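PDB 6CKG: D-glycerate 3-kinase from Cryptococcus neoformans var. grubii serotype A, which probably phosphorylates D-glycerate at its 3-hydroxyl group at the expense of ATP. Local coordinates for residues W182-G187 against V240-I245; L189-L194 against N234-E239; S230-L235 against E296-G301. All coordinates share one frame; numbering follows the deposited sequence. Where two conformers were deposited one is given.

Contact 1: residues W182-G187 against V240-I245; sequences WMNGFG and VLWDQI
The indole of W242 lies flat against the turn M183-F186, with G185 over one face: G185 N stands 3.3 Å above the ring plane near its centre. G185 CA makes a CH-pi contact over the same face, 3.8 Å from the centroid of the five-membered ring. N184 C covers this face nearer the rim. At the ring edge W242 NE1 donates to F186 O at 2.8 Å, a bent bond, 143° at the hydrogen, with the oxygen 24° out of the indole plane. The amide of N184 crosses the six-membered end, its OD1 3.9 Å from W242 CH2; this buried oxygen has no polar partner in the model. The turn is type II, closed by F186 N to M183 O, and G185 takes its third position with a positive phi. The bare backbone of this glycine lies directly on the ring. W242 CG stands anti to its own carbonyl carbon (chi1 -62°), which sends the indole off helix 239-242 to the turn. The loop follows strand 176-180, whose F179 also touches W242, while F298 of helix 281-298 packs on F186.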
loop_
_atom_site.group_PDB
_atom_site.type_symbol
_atom_site.label_atom_id
_atom_site.label_comp_id
_atom_site.label_asym_id
_atom_site.label_seq_id
_atom_site.Cartn_x
_atom_site.Cartn_y
_atom_site.Cartn_z
ATOM N N TRP A 182 -1.696 1.571 -0.528
ATOM C CA TRP A 182 -1.659 2.692 -1.464
ATOM C C TRP A 182 -0.255 3.286 -1.585
ATOM O O TRP A 182 0.083 3.869 -2.613
ATOM C CB TRP A 182 -2.667 3.762 -1.029
ATOM C CG TRP A 182 -2.222 4.549 0.177
ATOM C CD1 TRP A 182 -2.420 4.221 1.486
ATOM C CD2 TRP A 182 -1.494 5.792 0.179
ATOM N NE1 TRP A 182 -1.872 5.185 2.308
ATOM C CE2 TRP A 182 -1.293 6.155 1.528
ATOM C CE3 TRP A 182 -1.002 6.630 -0.831
ATOM C CZ2 TRP A 182 -0.624 7.324 1.900
ATOM C CZ3 TRP A 182 -0.332 7.794 -0.466
ATOM C CH2 TRP A 182 -0.144 8.129 0.892
ATOM N N MET A 183 0.569 3.154 -0.550
ATOM C CA MET A 183 1.920 3.692 -0.561
ATOM C C MET A 183 2.974 2.609 -0.369
ATOM O O MET A 183 4.111 2.924 -0.003
ATOM C CB MET A 183 2.076 4.782 0.517
ATOM C CG MET A 183 1.668 4.333 1.935
ATOM S SD MET A 183 2.172 5.421 3.319
ATOM C CE MET A 183 3.847 4.842 3.589
ATOM N N ASN A 184 2.629 1.336 -0.577
ATOM C CA ASN A 184 3.613 0.289 -0.348
ATOM C C ASN A 184 4.797 0.481 -1.291
ATOM O O ASN A 184 4.624 0.732 -2.486
ATOM C CB ASN A 184 2.980 -1.106 -0.522
ATOM C CG ASN A 184 2.359 -1.616 0.765
ATOM O OD1 ASN A 184 1.999 -0.823 1.642
ATOM N ND2 ASN A 184 2.234 -2.940 0.895
ATOM N N GLY A 185 6.004 0.398 -0.748
ATOM C CA GLY A 185 7.189 0.581 -1.561
ATOM C C GLY A 185 7.587 2.033 -1.815
ATOM O O GLY A 185 8.686 2.274 -2.331
ATOM N N PHE A 186 6.759 3.006 -1.446
ATOM C CA PHE A 186 7.143 4.410 -1.626
ATOM C C PHE A 186 8.478 4.677 -0.941
ATOM O O PHE A 186 8.714 4.221 0.182
ATOM C CB PHE A 186 6.075 5.346 -1.060
ATOM C CG PHE A 186 4.895 5.534 -1.965
ATOM C CD1 PHE A 186 4.681 4.680 -3.030
ATOM C CD2 PHE A 186 4.005 6.575 -1.757
ATOM C CE1 PHE A 186 3.583 4.847 -3.875
ATOM C CE2 PHE A 186 2.908 6.758 -2.588
ATOM C CZ PHE A 186 2.703 5.900 -3.658
ATOM N N GLY A 187 9.367 5.389 -1.642
ATOM C CA GLY A 187 10.699 5.659 -1.145
ATOM C C GLY A 187 10.903 7.097 -0.673
ATOM O O GLY A 187 10.431 8.057 -1.295
ATOM N N VAL A 240 12.854 -0.877 6.536
ATOM C CA VAL A 240 13.011 -2.244 7.048
ATOM C C VAL A 240 11.842 -3.122 6.604
ATOM O O VAL A 240 12.018 -4.296 6.240
ATOM C CB VAL A 240 13.148 -2.215 8.583
ATOM C CG1 VAL A 240 12.993 -3.609 9.172
ATOM C CG2 VAL A 240 14.491 -1.616 8.979
ATOM N N LEU A 241 10.634 -2.557 6.610
ATOM C CA LEU A 241 9.438 -3.265 6.165
ATOM C C LEU A 241 9.487 -3.549 4.670
ATOM O O LEU A 241 9.186 -4.667 4.223
ATOM C CB LEU A 241 8.207 -2.425 6.495
ATOM C CG LEU A 241 6.944 -2.939 7.162
ATOM C CD1 LEU A 241 5.735 -2.223 6.547
ATOM C CD2 LEU A 241 6.805 -4.463 7.091
ATOM N N TRP A 242 9.825 -2.533 3.871
ATOM C CA TRP A 242 9.916 -2.734 2.423
ATOM C C TRP A 242 10.904 -3.834 2.074
ATOM O O TRP A 242 10.691 -4.602 1.117
ATOM C CB TRP A 242 10.331 -1.446 1.719
ATOM C CG TRP A 242 9.415 -0.246 1.822
ATOM C CD1 TRP A 242 9.770 1.057 1.528
ATOM C CD2 TRP A 242 8.018 -0.197 2.194
ATOM N NE1 TRP A 242 8.697 1.898 1.703
ATOM C CE2 TRP A 242 7.617 1.169 2.125
ATOM C CE3 TRP A 242 7.073 -1.156 2.588
ATOM C CZ2 TRP A 242 6.323 1.584 2.407
ATOM C CZ3 TRP A 242 5.785 -0.732 2.890
ATOM C CH2 TRP A 242 5.425 0.629 2.807
ATOM N N ASP A 243 12.002 -3.920 2.827
ATOM C CA ASP A 243 13.053 -4.884 2.511
ATOM C C ASP A 243 12.627 -6.333 2.733
ATOM O O ASP A 243 13.373 -7.237 2.355
ATOM C CB ASP A 243 14.311 -4.589 3.340
ATOM C CG ASP A 243 15.090 -3.371 2.823
ATOM O OD1 ASP A 243 14.838 -2.909 1.682
ATOM O OD2 ASP A 243 15.958 -2.866 3.565
ATOM N N GLN A 244 11.483 -6.571 3.371
ATOM C CA GLN A 244 10.938 -7.909 3.545
ATOM C C GLN A 244 10.176 -8.394 2.319
ATOM O O GLN A 244 9.828 -9.577 2.250
ATOM C CB GLN A 244 10.030 -7.919 4.773
ATOM C CG GLN A 244 10.777 -7.675 6.083
ATOM C CD GLN A 244 11.301 -8.972 6.668
ATOM O OE1 GLN A 244 12.182 -9.610 6.096
ATOM N NE2 GLN A 244 10.723 -9.395 7.796
ATOM N N ILE A 245 9.952 -7.522 1.344
ATOM C CA ILE A 245 9.193 -7.852 0.140
ATOM C C ILE A 245 10.111 -8.492 -0.900
ATOM O O ILE A 245 11.197 -7.975 -1.200
ATOM C CB ILE A 245 8.522 -6.587 -0.417
ATOM C CG1 ILE A 245 7.544 -6.022 0.628
ATOM C CG2 ILE A 245 7.866 -6.858 -1.757
ATOM C CD1 ILE A 245 6.866 -4.699 0.220
#

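Contact 2: residues L189-L194 against N234-E239; sequences LSNDKL and NLRQYE
The capped N-terminus of helix 191-204 is where R236, on helix 225-236, reaches L189 and N191. One guanidinium nitrogen, R236 NH2, does the bonding twice over. It donates to the backbone oxygen L189 O at 2.7 Å, the more bent of the two bonds. The second bond, from R236 NH2 to N191 OD1 at 3.0 Å, is straighter, with 162° at the hydrogen. The two acceptors are used differently. R236 NH2 lies in the carbonyl plane of L189, although that oxygen is itself tilted from the guanidinium plane; N191 OD1 lies close to the guanidinium plane, but the nitrogen approaches it from above the amide plane, 42° out, and not along a lone pair. The amide and guanidinium planes are turned 38° against each other, and the side chains of N191 and R236 cross at about a right angle.

An extended chain from CG to NE carries the R236 head across the gap, which is wide: the nearest CA atoms, those of L189 and R236, are 8.5 Å apart. S190 sits at the N-cap, and its OG accepts from K193 N at 3.0 Å, satisfying an amide of the first helical turn. The two bonds of R236 hold the residues on either side of the cap, L189 before it and N191 in the first turn.

The contact lies at the surface. Beneath it L194 of helix 191-204 packs on H229 and N232 of helix 225-236; the R236 side chain also touches P188 in the loop leading to the cap.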
loop_
_atom_site.group_PDB
_atom_site.type_symbol
_atom_site.label_atom_id
_atom_site.label_comp_id
_atom_site.label_asym_id
_atom_site.label_seq_id
_atom_site.Cartn_x
_atom_site.Cartn_y
_atom_site.Cartn_z
ATOM N N LEU A 189 13.097 10.593 0.176
ATOM C CA LEU A 189 14.039 11.386 -0.601
ATOM C C LEU A 189 15.150 11.920 0.291
ATOM O O LEU A 189 14.979 12.073 1.503
ATOM C CB LEU A 189 13.336 12.569 -1.291
ATOM C CG LEU A 189 12.113 12.226 -2.151
ATOM C CD1 LEU A 189 11.365 13.477 -2.607
ATOM C CD2 LEU A 189 12.520 11.365 -3.347
ATOM N N SER A 190 16.299 12.208 -0.317
ATOM C CA SER A 190 17.254 13.057 0.370
ATOM C C SER A 190 16.607 14.419 0.593
ATOM O O SER A 190 15.661 14.802 -0.098
ATOM C CB SER A 190 18.546 13.210 -0.438
ATOM O OG SER A 190 18.315 14.006 -1.578
ATOM N N ASN A 191 17.094 15.136 1.602
ATOM C CA ASN A 191 16.573 16.477 1.848
ATOM C C ASN A 191 16.684 17.337 0.595
ATOM O O ASN A 191 15.723 18.004 0.202
ATOM C CB ASN A 191 17.314 17.120 3.024
ATOM C CG ASN A 191 17.059 16.392 4.324
ATOM O OD1 ASN A 191 16.167 15.535 4.407
ATOM N ND2 ASN A 191 17.840 16.711 5.343
ATOM N N ASP A 192 17.846 17.291 -0.071
ATOM C CA ASP A 192 18.077 18.118 -1.255
ATOM C C ASP A 192 17.106 17.767 -2.373
ATOM O O ASP A 192 16.651 18.649 -3.112
ATOM C CB ASP A 192 19.511 17.947 -1.752
ATOM C CG ASP A 192 20.550 18.465 -0.772
ATOM O OD1 ASP A 192 20.188 19.064 0.271
ATOM O OD2 ASP A 192 21.741 18.260 -1.060
ATOM N N LYS A 193 16.804 16.473 -2.534
ATOM C CA LYS A 193 15.914 16.054 -3.613
ATOM C C LYS A 193 14.470 16.467 -3.347
ATOM O O LYS A 193 13.743 16.821 -4.281
ATOM C CB LYS A 193 15.992 14.539 -3.817
ATOM C CG LYS A 193 15.309 14.111 -5.094
ATOM C CD LYS A 193 16.212 14.450 -6.259
ATOM C CE LYS A 193 15.600 14.068 -7.597
ATOM N NZ LYS A 193 16.516 14.459 -8.713
ATOM N N LEU A 194 14.020 16.409 -2.090
ATOM C CA LEU A 194 12.676 16.892 -1.798
ATOM C C LEU A 194 12.568 18.378 -2.125
ATOM O O LEU A 194 11.622 18.812 -2.792
ATOM C CB LEU A 194 12.317 16.624 -0.335
ATOM C CG LEU A 194 10.867 16.859 0.106
ATOM C CD1 LEU A 194 10.418 15.850 1.177
ATOM C CD2 LEU A 194 10.730 18.275 0.634
ATOM N N ASN A 234 9.247 10.397 8.215
ATOM C CA ASN A 234 8.428 9.262 8.623
ATOM C C ASN A 234 8.611 8.085 7.673
ATOM O O ASN A 234 8.712 6.938 8.115
ATOM C CB ASN A 234 6.957 9.669 8.678
ATOM C CG ASN A 234 6.655 10.615 9.823
ATOM O OD1 ASN A 234 7.527 10.939 10.623
ATOM N ND2 ASN A 234 5.423 11.085 9.884
ATOM N N LEU A 235 8.684 8.358 6.367
ATOM C CA LEU A 235 8.762 7.280 5.378
ATOM C C LEU A 235 10.077 6.512 5.463
ATOM O O LEU A 235 10.118 5.320 5.136
ATOM C CB LEU A 235 8.568 7.847 3.974
ATOM C CG LEU A 235 8.491 6.843 2.831
ATOM C CD1 LEU A 235 7.318 5.845 3.036
ATOM C CD2 LEU A 235 8.350 7.590 1.517
ATOM N N ARG A 236 11.155 7.170 5.894
ATOM C CA ARG A 236 12.420 6.471 6.093
ATOM C C ARG A 236 12.283 5.306 7.072
ATOM O O ARG A 236 13.025 4.321 6.959
ATOM C CB ARG A 236 13.496 7.466 6.565
ATOM C CG ARG A 236 13.869 8.483 5.484
ATOM C CD ARG A 236 14.693 9.672 5.994
ATOM N NE ARG A 236 15.116 10.565 4.904
ATOM C CZ ARG A 236 15.508 11.833 5.074
ATOM N NH1 ARG A 236 15.504 12.376 6.283
ATOM N NH2 ARG A 236 15.894 12.574 4.036
ATOM N N GLN A 237 11.336 5.380 8.021
ATOM C CA GLN A 237 11.126 4.291 8.975
ATOM C C GLN A 237 10.483 3.052 8.356
ATOM O O GLN A 237 10.436 2.010 9.025
ATOM C CB GLN A 237 10.256 4.751 10.162
ATOM C CG GLN A 237 10.799 5.981 10.895
ATOM C CD GLN A 237 12.300 5.904 11.102
ATOM O OE1 GLN A 237 13.062 6.660 10.495
ATOM N NE2 GLN A 237 12.735 4.979 11.952
ATOM N N TYR A 238 9.986 3.125 7.120
ATOM C CA TYR A 238 9.352 1.960 6.494
ATOM C C TYR A 238 10.332 1.075 5.732
ATOM O O TYR A 238 9.930 0.013 5.243
ATOM C CB TYR A 238 8.241 2.390 5.521
ATOM C CG TYR A 238 7.020 2.998 6.181
ATOM C CD1 TYR A 238 7.113 4.197 6.887
ATOM C CD2 TYR A 238 5.771 2.394 6.070
ATOM C CE1 TYR A 238 6.001 4.762 7.497
ATOM C CE2 TYR A 238 4.644 2.952 6.668
ATOM C CZ TYR A 238 4.770 4.142 7.383
ATOM O OH TYR A 238 3.671 4.726 7.975
ATOM N N GLU A 239 11.596 1.474 5.623
ATOM C CA GLU A 239 12.509 0.766 4.733
ATOM C C GLU A 239 12.805 -0.653 5.221
ATOM O O GLU A 239 12.974 -1.560 4.399
ATOM C CB GLU A 239 13.787 1.594 4.543
ATOM C CG GLU A 239 13.574 2.711 3.496
ATOM C CD GLU A 239 14.737 3.694 3.374
ATOM O OE1 GLU A 239 15.135 4.298 4.396
ATOM O OE2 GLU A 239 15.240 3.871 2.242
#

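Contact 3: residues S230-L235 against E296-G301; sequences SINQNL and ELFQDG
Apolar contacts carry most of this interface, and they converge on the ring of F298. L235 CD2 lies over one face in a CH-pi contact, 3.8 Å from the ring centroid and 25° off the normal, displaced toward the rim where it comes to 3.5 Å from F298 CG. The side chains of L235 and F298 run antiparallel past one another, and CD2 of the leucine also lies near F298 CB. The opposite face is covered from within its own helix by L297 CB. At the far end I231 CG2 approaches F298 CE2 at 3.8 Å from an oblique direction; this branch stands anti to the backbone N of I231, whereas CG1 and the rest of the side chain lead away from the ring.

The polar element is N232. Its OD1 comes to 3.3 Å from F298 CE1, an oblique approach with amide and ring planes nearly parallel, 7° apart. Having CG anti to the backbone N (chi1 -172°) places the amide beside F298 CE1, while OD1 accepts a hydrogen bond from L189 N. That bond probably fixes the amide's orientation, and the phenyl group packs against a polar atom that is already satisfied.

Nearby, the F298 backbone pairs with G187, tying F298 to the loop between strand 176-180 and helix 191-204. I231, N232 and L235 occupy positions i, i+1 and i+4 of helix 225-236, and F298, on the last part of 281-298, packs against them: a buried helix-helix interface built around one aromatic side chain.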
loop_
_atom_site.group_PDB
_atom_site.type_symbol
_atom_site.label_atom_id
_atom_site.label_comp_id
_atom_site.label_asym_id
_atom_site.label_seq_id
_atom_site.Cartn_x
_atom_site.Cartn_y
_atom_site.Cartn_z
ATOM N N SER A 230 8.525 16.258 7.181
ATOM C CA SER A 230 8.096 15.348 8.243
ATOM C C SER A 230 7.584 14.027 7.675
ATOM O O SER A 230 7.948 12.951 8.155
ATOM C CB SER A 230 7.017 16.007 9.103
ATOM O OG SER A 230 7.508 17.185 9.719
ATOM N N ILE A 231 6.719 14.090 6.660
ATOM C CA ILE A 231 6.241 12.846 6.053
ATOM C C ILE A 231 7.409 12.061 5.460
ATOM O O ILE A 231 7.488 10.830 5.596
ATOM C CB ILE A 231 5.165 13.142 4.994
ATOM C CG1 ILE A 231 4.026 13.964 5.601
ATOM C CG2 ILE A 231 4.650 11.829 4.369
ATOM C CD1 ILE A 231 3.347 13.285 6.805
ATOM N N ASN A 232 8.331 12.764 4.797
ATOM C CA ASN A 232 9.529 12.139 4.231
ATOM C C ASN A 232 10.329 11.410 5.306
ATOM O O ASN A 232 10.752 10.264 5.114
ATOM C CB ASN A 232 10.399 13.218 3.563
ATOM C CG ASN A 232 11.568 12.647 2.765
ATOM O OD1 ASN A 232 11.406 11.696 2.013
ATOM N ND2 ASN A 232 12.756 13.239 2.924
ATOM N N GLN A 233 10.581 12.084 6.431
ATOM C CA GLN A 233 11.322 11.474 7.528
ATOM C C GLN A 233 10.572 10.282 8.106
ATOM O O GLN A 233 11.185 9.274 8.486
ATOM C CB GLN A 233 11.568 12.512 8.621
ATOM C CG GLN A 233 12.696 12.145 9.559
ATOM C CD GLN A 233 14.042 12.242 8.876
ATOM O OE1 GLN A 233 14.233 13.082 7.997
ATOM N NE2 GLN A 233 14.975 11.376 9.259
ATOM N N ASN A 234 9.247 10.397 8.215
ATOM C CA ASN A 234 8.428 9.262 8.623
ATOM C C ASN A 234 8.611 8.085 7.673
ATOM O O ASN A 234 8.712 6.938 8.115
ATOM C CB ASN A 234 6.957 9.669 8.678
ATOM C CG ASN A 234 6.655 10.615 9.823
ATOM O OD1 ASN A 234 7.527 10.939 10.623
ATOM N ND2 ASN A 234 5.423 11.085 9.884
ATOM N N LEU A 235 8.684 8.358 6.367
ATOM C CA LEU A 235 8.762 7.280 5.378
ATOM C C LEU A 235 10.077 6.512 5.463
ATOM O O LEU A 235 10.118 5.320 5.136
ATOM C CB LEU A 235 8.568 7.847 3.974
ATOM C CG LEU A 235 8.491 6.843 2.831
ATOM C CD1 LEU A 235 7.318 5.845 3.036
ATOM C CD2 LEU A 235 8.350 7.590 1.517
ATOM N N GLU A 296 3.171 12.217 -5.531
ATOM C CA GLU A 296 4.053 13.116 -6.277
ATOM C C GLU A 296 5.511 12.953 -5.856
ATOM O O GLU A 296 6.409 12.922 -6.705
ATOM C CB GLU A 296 3.602 14.566 -6.091
ATOM C CG GLU A 296 2.231 14.866 -6.696
ATOM C CD GLU A 296 1.738 16.270 -6.388
ATOM O OE1 GLU A 296 2.544 17.106 -5.945
ATOM O OE2 GLU A 296 0.543 16.548 -6.615
ATOM N N LEU A 297 5.768 12.849 -4.550
ATOM C CA LEU A 297 7.131 12.863 -4.027
ATOM C C LEU A 297 7.796 11.492 -3.967
ATOM O O LEU A 297 9.012 11.394 -4.162
ATOM C CB LEU A 297 7.143 13.455 -2.620
ATOM C CG LEU A 297 6.830 14.944 -2.502
ATOM C CD1 LEU A 297 6.897 15.332 -1.044
ATOM C CD2 LEU A 297 7.823 15.756 -3.323
ATOM N N PHE A 298 7.049 10.437 -3.639
ATOM C CA PHE A 298 7.652 9.194 -3.168
ATOM C C PHE A 298 7.372 7.979 -4.043
ATOM O O PHE A 298 7.972 6.922 -3.813
ATOM C CB PHE A 298 7.160 8.860 -1.747
ATOM C CG PHE A 298 7.277 9.988 -0.771
ATOM C CD1 PHE A 298 8.461 10.708 -0.640
ATOM C CD2 PHE A 298 6.196 10.329 0.024
ATOM C CE1 PHE A 298 8.558 11.744 0.282
ATOM C CE2 PHE A 298 6.284 11.349 0.925
ATOM C CZ PHE A 298 7.468 12.070 1.049
ATOM N N GLN A 299 6.449 8.079 -4.990
ATOM C CA GLN A 299 6.052 6.906 -5.761
ATOM C C GLN A 299 7.209 6.339 -6.577
ATOM O O GLN A 299 7.245 5.133 -6.836
ATOM C CB GLN A 299 4.889 7.282 -6.677
ATOM C CG GLN A 299 4.211 6.146 -7.384
ATOM C CD GLN A 299 3.025 6.631 -8.179
ATOM O OE1 GLN A 299 1.962 6.005 -8.175
ATOM N NE2 GLN A 299 3.190 7.763 -8.854
ATOM N N ASP A 300 8.168 7.177 -6.986
ATOM C CA ASP A 300 9.241 6.666 -7.832
ATOM C C ASP A 300 10.188 5.748 -7.081
ATOM O O ASP A 300 10.898 4.961 -7.721
ATOM C CB ASP A 300 10.033 7.815 -8.469
ATOM C CG ASP A 300 9.182 8.663 -9.387
ATOM O OD1 ASP A 300 8.473 8.090 -10.242
ATOM O OD2 ASP A 300 9.200 9.902 -9.232
ATOM N N GLY A 301 10.191 5.798 -5.746
ATOM C CA GLY A 301 11.012 4.890 -4.960
ATOM C C GLY A 301 10.671 3.420 -5.146
ATOM O O GLY A 301 11.448 2.551 -4.730
#

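In the fold
Contacts 2 and 3 lie about 5 Å apart, centre to centre, and share helix 225-236; contact 1 is about 12 and 11 Å from them. Along the chain, contact 2 is nested inside the loop closed by contact 1, whereas the segments of contacts 1 and 3 alternate. L235 joins the groups: its CD1 packs on M183 CE at 3.7 Å. G187 N and F298 O, 3.0 Å apart, link contacts 1 and 3. Together they hold the connection from strand 176-180 to helix 191-204 against three helices, 225-236, 239-242 and 281-298. Contact 1 is nearest the chain's centre, beside the mixed sheet, and contact 2 is at the surface.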